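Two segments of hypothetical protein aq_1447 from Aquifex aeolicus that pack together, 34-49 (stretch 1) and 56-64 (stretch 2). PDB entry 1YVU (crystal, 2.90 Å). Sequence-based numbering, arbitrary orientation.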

# COMPACT_ATOMS: atom_id res chain seq x y z
N LYS A 34 -1.16 -21.12 11.47
CA LYS A 34 -0.51 -21.46 12.73
C LYS A 34 0.90 -21.97 12.62
O LYS A 34 1.61 -21.96 13.62
N LEU A 35 1.31 -22.38 11.42
CA LEU A 35 2.65 -22.90 11.18
C LEU A 35 3.71 -21.86 11.46
O LEU A 35 4.71 -22.15 12.13
N ASN A 36 3.42 -20.62 11.07
CA ASN A 36 4.32 -19.48 11.26
C ASN A 36 4.45 -19.05 12.72
O ASN A 36 5.49 -18.48 13.13
N LYS A 37 3.41 -19.37 13.50
CA LYS A 37 3.31 -19.08 14.94
C LYS A 37 4.06 -20.12 15.77
O LYS A 37 4.67 -19.78 16.79
N VAL A 38 4.01 -21.37 15.32
CA VAL A 38 4.67 -22.48 15.99
C VAL A 38 6.15 -22.35 15.86
O VAL A 38 6.87 -22.48 16.83
N ARG A 39 6.58 -22.07 14.62
CA ARG A 39 7.98 -21.87 14.24
C ARG A 39 8.61 -20.78 15.12
O ARG A 39 9.78 -20.87 15.50
N TRP A 40 7.78 -19.79 15.49
CA TRP A 40 8.21 -18.69 16.34
C TRP A 40 8.45 -19.23 17.75
O TRP A 40 9.49 -18.95 18.37
N ARG A 41 7.52 -20.08 18.19
CA ARG A 41 7.56 -20.69 19.51
C ARG A 41 8.61 -21.76 19.67
O ARG A 41 9.16 -21.90 20.78
N VAL A 42 8.95 -22.46 18.56
CA VAL A 42 10.00 -23.51 18.54
C VAL A 42 11.30 -22.79 18.79
O VAL A 42 12.13 -23.27 19.51
N PHE A 43 11.44 -21.61 18.20
CA PHE A 43 12.62 -20.78 18.39
C PHE A 43 12.66 -20.20 19.84
O PHE A 43 13.73 -20.11 20.43
N LEU A 44 11.50 -19.90 20.43
CA LEU A 44 11.46 -19.35 21.79
C LEU A 44 11.86 -20.31 22.91
O LEU A 44 12.68 -19.95 23.76
N GLN A 45 11.28 -21.53 22.89
CA GLN A 45 11.54 -22.59 23.88
C GLN A 45 12.92 -23.22 23.77
O GLN A 45 13.55 -23.54 24.79
N THR A 46 13.40 -23.33 22.53
CA THR A 46 14.71 -23.87 22.18
C THR A 46 15.78 -22.82 22.46
O THR A 46 16.61 -22.99 23.35
N GLY A 47 15.71 -21.74 21.70
CA GLY A 47 16.67 -20.66 21.84
C GLY A 47 17.61 -20.67 20.67
O GLY A 47 18.52 -19.84 20.60
N LEU A 48 17.42 -21.62 19.75
CA LEU A 48 18.25 -21.76 18.56
C LEU A 48 17.43 -21.43 17.32
O LEU A 48 16.27 -21.84 17.24
N PRO A 49 17.99 -20.62 16.39
CA PRO A 49 17.36 -20.22 15.12
C PRO A 49 16.64 -21.37 14.42
O PRO A 49 17.16 -22.48 14.34
N GLU A 56 8.57 -30.39 8.83
CA GLU A 56 9.67 -30.52 9.76
C GLU A 56 10.23 -29.16 10.18
O GLU A 56 10.49 -28.32 9.33
N PHE A 57 10.42 -28.95 11.48
CA PHE A 57 10.96 -27.71 12.01
C PHE A 57 12.44 -27.87 12.36
O PHE A 57 12.80 -28.33 13.44
N TRP A 58 13.28 -27.42 11.44
CA TRP A 58 14.73 -27.50 11.58
C TRP A 58 15.32 -26.41 12.48
O TRP A 58 15.12 -25.24 12.23
N CYS A 59 16.08 -26.81 13.49
CA CYS A 59 16.69 -25.86 14.42
C CYS A 59 18.22 -25.87 14.37
O CYS A 59 18.83 -26.91 14.42
N ALA A 60 18.82 -24.68 14.37
CA ALA A 60 20.27 -24.50 14.29
C ALA A 60 21.17 -24.82 15.48
O ALA A 60 21.60 -23.92 16.20
N GLY A 61 21.53 -26.09 15.62
CA GLY A 61 22.40 -26.51 16.70
C GLY A 61 21.88 -27.66 17.53
O GLY A 61 20.83 -28.24 17.23
N LYS A 62 22.62 -27.97 18.59
CA LYS A 62 22.29 -29.06 19.50
C LYS A 62 21.66 -28.61 20.81
O LYS A 62 22.18 -27.71 21.49
N VAL A 63 20.50 -29.19 21.10
CA VAL A 63 19.75 -28.95 22.34
C VAL A 63 19.98 -30.25 23.12
O VAL A 63 19.62 -31.34 22.63
N GLU A 64 20.61 -30.15 24.29
CA GLU A 64 20.88 -31.32 25.13
C GLU A 64 19.60 -31.77 25.84
O GLU A 64 18.76 -30.94 26.18

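A helix packing against an extended segment usually offers residues spaced three and four apart, and a large side chain from the other segment settles among them. The pairing of residues 34-49 with 56-64 in aq_1447 illustrates the principle. The helix (34-46) and the strand that begins at Glu 56 run in similar directions, 34° apart, with closest axis approach 9.7 Å.

The principal bump is Phe 57, which points toward the helix with chi1 m. Its ring enters a hollow lined by Leu 35, Val 38, Arg 39 and Val 42. Leu 35 (m, t) starts sideways, but its end comes nearer, bringing CD2 to 3.9 Å from Phe 57 CZ. The ring edge meets Arg 39, whose CB lies 3.7 Å from Phe 57 CE2 while the rest of the side chain leads away to polar partners elsewhere in the structure. Val 38 and Val 42, both t, complete the hollow, with Val 42 CG2 3.9 Å from Phe 57 CD2. The other methyl of Val 42, CG1, rests 3.7 Å from Cys 59 SG.

Past the helix, the roles reverse. Leu 48 (m, t) becomes the bump and fills a hollow formed by the Ala 60-Val 63 segment: CD2 lies 3.3 Å from Ala 60 O, and CD1 3.7 Å from Val 63 CG2. Gly 61 leaves room here, since a CB would stand a tight 3.1 Å from Leu 48 CD2. Thr 46 (m) touches Val 63 through their CG2 methyls at 3.8 Å, while its OG1 donates to Val 42 O at 2.5 Å.

Polar pairing across the contact is left to the backbone: Ala 60 N donates to Pro 49 O at 2.8 Å, nearly linearly, and Pro 49 CB lies 4.0 Å from Ala 60 CB.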

# COMPACT_ATOMS: atom_id res chain seq x y z
CB LYS A 34 -1.37 -22.47 13.47
CG LYS A 34 -2.77 -21.94 13.68
CD LYS A 34 -3.70 -23.00 14.22
CE LYS A 34 -5.13 -22.49 14.18
NZ LYS A 34 -6.13 -23.51 14.66
CB LEU A 35 2.78 -23.40 9.75
CG LEU A 35 2.17 -24.77 9.45
CD1 LEU A 35 2.29 -25.05 7.98
CD2 LEU A 35 2.83 -25.86 10.25
CB ASN A 36 3.86 -18.29 10.42
CG ASN A 36 4.82 -17.95 9.31
OD1 ASN A 36 5.90 -17.39 9.55
ND2 ASN A 36 4.46 -18.30 8.08
CB LYS A 37 1.84 -19.08 15.40
CG LYS A 37 0.93 -18.09 14.69
CD LYS A 37 -0.51 -18.27 15.19
CE LYS A 37 -1.50 -17.32 14.50
NZ LYS A 37 -2.90 -17.41 15.05
CB VAL A 38 4.23 -23.83 15.43
CG1 VAL A 38 4.97 -25.00 16.14
CG2 VAL A 38 2.73 -23.99 15.59
CB ARG A 39 8.04 -21.56 12.73
CG ARG A 39 9.34 -20.94 12.19
CD ARG A 39 9.02 -19.55 11.66
NE ARG A 39 10.16 -18.65 11.50
CZ ARG A 39 10.98 -18.24 12.47
NH1 ARG A 39 10.86 -18.65 13.72
NH2 ARG A 39 11.87 -17.30 12.20
CB TRP A 40 7.16 -17.56 16.32
CG TRP A 40 7.39 -16.44 17.31
CD1 TRP A 40 6.65 -16.18 18.43
CD2 TRP A 40 8.49 -15.51 17.33
NE1 TRP A 40 7.22 -15.16 19.16
CE2 TRP A 40 8.35 -14.73 18.51
CE3 TRP A 40 9.60 -15.26 16.48
CZ2 TRP A 40 9.28 -13.71 18.87
CZ3 TRP A 40 10.52 -14.24 16.84
CH2 TRP A 40 10.35 -13.48 18.02
CB ARG A 41 6.18 -21.21 19.87
CG ARG A 41 5.16 -20.09 19.96
CD ARG A 41 3.76 -20.61 20.26
NE ARG A 41 2.78 -19.58 20.65
CZ ARG A 41 2.86 -18.83 21.75
NH1 ARG A 41 3.89 -18.94 22.61
NH2 ARG A 41 1.83 -18.07 22.09
CB VAL A 42 10.20 -24.24 17.18
CG1 VAL A 42 11.15 -25.45 17.37
CG2 VAL A 42 8.93 -24.72 16.61
CB PHE A 43 12.62 -19.72 17.25
CG PHE A 43 13.48 -18.50 17.51
CD1 PHE A 43 14.87 -18.61 17.77
CD2 PHE A 43 12.87 -17.22 17.53
CE1 PHE A 43 15.65 -17.47 18.05
CE2 PHE A 43 13.64 -16.06 17.81
CZ PHE A 43 15.03 -16.19 18.07
CB LEU A 44 10.07 -18.77 22.09
CG LEU A 44 9.59 -17.49 21.41
CD1 LEU A 44 8.32 -17.07 22.12
CD2 LEU A 44 10.62 -16.36 21.48
CB GLN A 45 10.46 -23.67 23.80
CG GLN A 45 9.19 -23.30 24.53
CD GLN A 45 8.38 -24.50 24.99
OE1 GLN A 45 8.93 -25.50 25.47
NE2 GLN A 45 7.06 -24.39 24.87
CB THR A 46 14.79 -24.25 20.66
OG1 THR A 46 13.70 -25.11 20.31
CG2 THR A 46 16.05 -24.98 20.34
CB LEU A 48 18.78 -23.20 18.42
CG LEU A 48 19.70 -23.82 19.49
CD1 LEU A 48 19.66 -25.31 19.39
CD2 LEU A 48 21.12 -23.31 19.38
CB PRO A 49 18.56 -19.71 14.33
CG PRO A 49 19.26 -18.93 15.36
CD PRO A 49 19.23 -19.83 16.58
CB GLU A 56 10.77 -31.38 9.09
CG GLU A 56 10.32 -32.81 8.62
CD GLU A 56 11.36 -33.59 7.78
OE1 GLU A 56 12.50 -33.11 7.59
OE2 GLU A 56 11.03 -34.70 7.30
CB PHE A 57 10.18 -27.24 13.24
CG PHE A 57 8.77 -26.85 12.95
CD1 PHE A 57 7.79 -27.85 12.71
CD2 PHE A 57 8.39 -25.51 12.86
CE1 PHE A 57 6.46 -27.51 12.40
CE2 PHE A 57 7.06 -25.14 12.55
CZ PHE A 57 6.09 -26.15 12.31
CB TRP A 58 15.38 -27.45 10.19
CG TRP A 58 15.11 -28.65 9.26
CD1 TRP A 58 13.89 -29.15 8.90
CD2 TRP A 58 16.09 -29.49 8.63
NE1 TRP A 58 14.05 -30.26 8.10
CE2 TRP A 58 15.39 -30.50 7.92
CE3 TRP A 58 17.52 -29.50 8.60
CZ2 TRP A 58 16.06 -31.52 7.19
CZ3 TRP A 58 18.19 -30.52 7.87
CH2 TRP A 58 17.46 -31.51 7.18
CB CYS A 59 16.20 -26.15 15.83
SG CYS A 59 14.43 -26.16 15.93
CB ALA A 60 20.57 -23.10 13.77
CB LYS A 62 23.53 -29.92 19.80
CG LYS A 62 24.19 -30.55 18.59
CD LYS A 62 25.32 -31.49 18.98
CE LYS A 62 26.02 -32.03 17.74
NZ LYS A 62 26.99 -33.14 18.00
CB VAL A 63 18.20 -28.83 22.13
CG1 VAL A 63 17.55 -28.06 23.28
CG2 VAL A 63 17.85 -28.24 20.80
CB GLU A 64 21.97 -31.00 26.17
CG GLU A 64 23.33 -30.66 25.56
CD GLU A 64 24.42 -30.42 26.60
OE1 GLU A 64 24.09 -30.05 27.76
OE2 GLU A 64 25.61 -30.59 26.25